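Local structure of uncharacterized protein (Cricetid herpesvirus 2, 4ZKQ) at residues I291-Y296 and L363-E368. The protein probably binds host chemokines as a virus-encoded decoy receptor, which would keep them from their own receptors. Numbering follows the deposited sequence.
Sequences ISYTFY and LDVRVE
Ile-291 and Tyr-293 pair with Val-365 and Leu-363 in a worked example of antiparallel strand pairing, in which two hydrogen-bonded pairs flank a non-hydrogen-bonded one. Four backbone bonds join them: Val-365 N reaches Ile-291 O at 2.8 Å and Tyr-293 N reaches Leu-363 O at 2.8 Å, both nearly straight, while Ile-291 N to Val-365 O and Leu-363 N to Tyr-293 O are more bent.

The polar contact belongs to the middle pair. Ser-292 OG, anti to its carbonyl carbon (chi1 -59°), donates to Asp-364 OD1 at 2.6 Å, meeting the carboxylate on its anti side and 33° out of its plane. Arg-362 and Arg-351 form salt bridges to OD1 and OD2 respectively, so both oxygens of this buried carboxylate are engaged and its charged form is probably favoured.

Apolar contacts occupy the face bearing Ile-291, Tyr-293, Leu-363 and Val-365. Val-365 CG2 lies in the plane of the Tyr-293 ring, 3.9 Å from edge atom CE2. Just beyond the strand's end, Val-367 CG1 meets Ile-291 CD1 at 4.2 Å, the two side chains crossing at about a right angle. Tyr-394 of strand 388-395, from another sheet, lies against Tyr-293 and Leu-363, consistent with sheet-on-sheet packing as in a beta-sandwich.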
loop_
_atom_site.group_PDB
_atom_site.type_symbol
_atom_site.label_atom_id
_atom_site.label_comp_id
_atom_site.label_asym_id
_atom_site.label_seq_id
_atom_site.Cartn_x
_atom_site.Cartn_y
_atom_site.Cartn_z
ATOM N N ILE A 291 20.137 10.903 -16.766
ATOM C CA ILE A 291 20.874 9.677 -16.485
ATOM C C ILE A 291 20.032 8.490 -16.930
ATOM O O ILE A 291 18.835 8.440 -16.650
ATOM C CB ILE A 291 21.204 9.512 -14.986
ATOM C CG1 ILE A 291 21.751 10.815 -14.395
ATOM C CG2 ILE A 291 22.191 8.362 -14.789
ATOM C CD1 ILE A 291 21.874 10.790 -12.882
ATOM N N SER A 292 20.659 7.538 -17.614
ATOM C CA SER A 292 19.974 6.335 -18.069
ATOM C C SER A 292 20.565 5.092 -17.420
ATOM O O SER A 292 21.783 4.902 -17.403
ATOM C CB SER A 292 20.047 6.221 -19.591
ATOM O OG SER A 292 19.458 7.354 -20.201
ATOM N N TYR A 293 19.686 4.262 -16.872
ATOM C CA TYR A 293 20.076 2.990 -16.284
ATOM C C TYR A 293 19.435 1.856 -17.058
ATOM O O TYR A 293 18.271 1.951 -17.448
ATOM C CB TYR A 293 19.647 2.902 -14.820
ATOM C CG TYR A 293 20.080 4.054 -13.946
ATOM C CD1 TYR A 293 21.356 4.098 -13.407
ATOM C CD2 TYR A 293 19.199 5.075 -13.630
ATOM C CE1 TYR A 293 21.749 5.138 -12.593
ATOM C CE2 TYR A 293 19.580 6.119 -12.816
ATOM C CZ TYR A 293 20.857 6.145 -12.299
ATOM O OH TYR A 293 21.239 7.181 -11.490
ATOM N N THR A 294 20.185 0.781 -17.266
ATOM C CA THR A 294 19.633 -0.410 -17.882
ATOM C C THR A 294 19.960 -1.638 -17.054
ATOM O O THR A 294 20.951 -1.673 -16.324
ATOM C CB THR A 294 20.156 -0.608 -19.324
ATOM O OG1 THR A 294 21.556 -0.902 -19.298
ATOM C CG2 THR A 294 19.916 0.642 -20.152
ATOM N N PHE A 295 19.097 -2.640 -17.159
ATOM C CA PHE A 295 19.310 -3.911 -16.486
ATOM C C PHE A 295 18.512 -4.993 -17.191
ATOM O O PHE A 295 17.518 -4.713 -17.869
ATOM C CB PHE A 295 18.911 -3.830 -15.010
ATOM C CG PHE A 295 17.484 -3.397 -14.785
ATOM C CD1 PHE A 295 16.458 -4.326 -14.756
ATOM C CD2 PHE A 295 17.176 -2.065 -14.592
ATOM C CE1 PHE A 295 15.148 -3.929 -14.547
ATOM C CE2 PHE A 295 15.870 -1.659 -14.386
ATOM C CZ PHE A 295 14.857 -2.593 -14.360
ATOM N N TYR A 296 18.973 -6.226 -17.038
ATOM C CA TYR A 296 18.262 -7.397 -17.525
ATOM C C TYR A 296 17.309 -7.894 -16.443
ATOM O O TYR A 296 17.609 -7.802 -15.250
ATOM C CB TYR A 296 19.256 -8.495 -17.922
ATOM C CG TYR A 296 18.676 -9.894 -17.972
ATOM C CD1 TYR A 296 18.621 -10.690 -16.831
ATOM C CD2 TYR A 296 18.198 -10.428 -19.164
ATOM C CE1 TYR A 296 18.095 -11.967 -16.874
ATOM C CE2 TYR A 296 17.672 -11.707 -19.215
ATOM C CZ TYR A 296 17.623 -12.471 -18.067
ATOM O OH TYR A 296 17.101 -13.745 -18.109
ATOM N N LEU A 363 15.591 2.701 -17.643
ATOM C CA LEU A 363 15.034 3.805 -16.876
ATOM C C LEU A 363 15.809 5.086 -17.145
ATOM O O LEU A 363 17.012 5.150 -16.892
ATOM C CB LEU A 363 15.071 3.492 -15.379
ATOM C CG LEU A 363 14.609 4.610 -14.441
ATOM C CD1 LEU A 363 13.129 4.895 -14.614
ATOM C CD2 LEU A 363 14.918 4.251 -13.000
ATOM N N ASP A 364 15.115 6.101 -17.649
ATOM C CA ASP A 364 15.704 7.420 -17.833
ATOM C C ASP A 364 15.232 8.345 -16.734
ATOM O O ASP A 364 14.037 8.430 -16.453
ATOM C CB ASP A 364 15.340 8.001 -19.198
ATOM C CG ASP A 364 15.802 7.131 -20.338
ATOM O OD1 ASP A 364 16.950 6.643 -20.285
ATOM O OD2 ASP A 364 15.013 6.923 -21.284
ATOM N N VAL A 365 16.187 9.018 -16.104
ATOM C CA VAL A 365 15.898 9.988 -15.065
ATOM C C VAL A 365 16.321 11.373 -15.528
ATOM O O VAL A 365 17.509 11.628 -15.713
ATOM C CB VAL A 365 16.634 9.651 -13.757
ATOM C CG1 VAL A 365 16.256 10.635 -12.672
ATOM C CG2 VAL A 365 16.330 8.226 -13.320
ATOM N N ARG A 366 15.353 12.262 -15.717
ATOM C CA ARG A 366 15.662 13.631 -16.108
ATOM C C ARG A 366 16.285 14.358 -14.922
ATOM O O ARG A 366 15.809 14.238 -13.791
ATOM C CB ARG A 366 14.405 14.361 -16.593
ATOM C CG ARG A 366 14.682 15.701 -17.258
ATOM C CD ARG A 366 13.400 16.476 -17.521
ATOM N NE ARG A 366 13.529 17.869 -17.093
ATOM C CZ ARG A 366 13.841 18.891 -17.889
ATOM N NH1 ARG A 366 14.051 18.706 -19.186
ATOM N NH2 ARG A 366 13.937 20.112 -17.383
ATOM N N VAL A 367 17.360 15.097 -15.186
ATOM C CA VAL A 367 18.068 15.837 -14.147
ATOM C C VAL A 367 18.485 17.213 -14.662
ATOM O O VAL A 367 18.487 17.455 -15.869
ATOM C CB VAL A 367 19.319 15.073 -13.659
ATOM C CG1 VAL A 367 18.924 13.748 -13.020
ATOM C CG2 VAL A 367 20.292 14.842 -14.809
ATOM N N GLU A 368 18.839 18.107 -13.744
ATOM C CA GLU A 368 19.271 19.455 -14.106
ATOM C C GLU A 368 20.770 19.504 -14.413
ATOM O O GLU A 368 21.452 18.478 -14.399
ATOM C CB GLU A 368 18.919 20.436 -12.986
ATOM C CG GLU A 368 17.438 20.776 -12.925
ATOM C CD GLU A 368 17.055 21.486 -11.642
ATOM O OE1 GLU A 368 17.958 22.010 -10.956
ATOM O OE2 GLU A 368 15.849 21.515 -11.318
#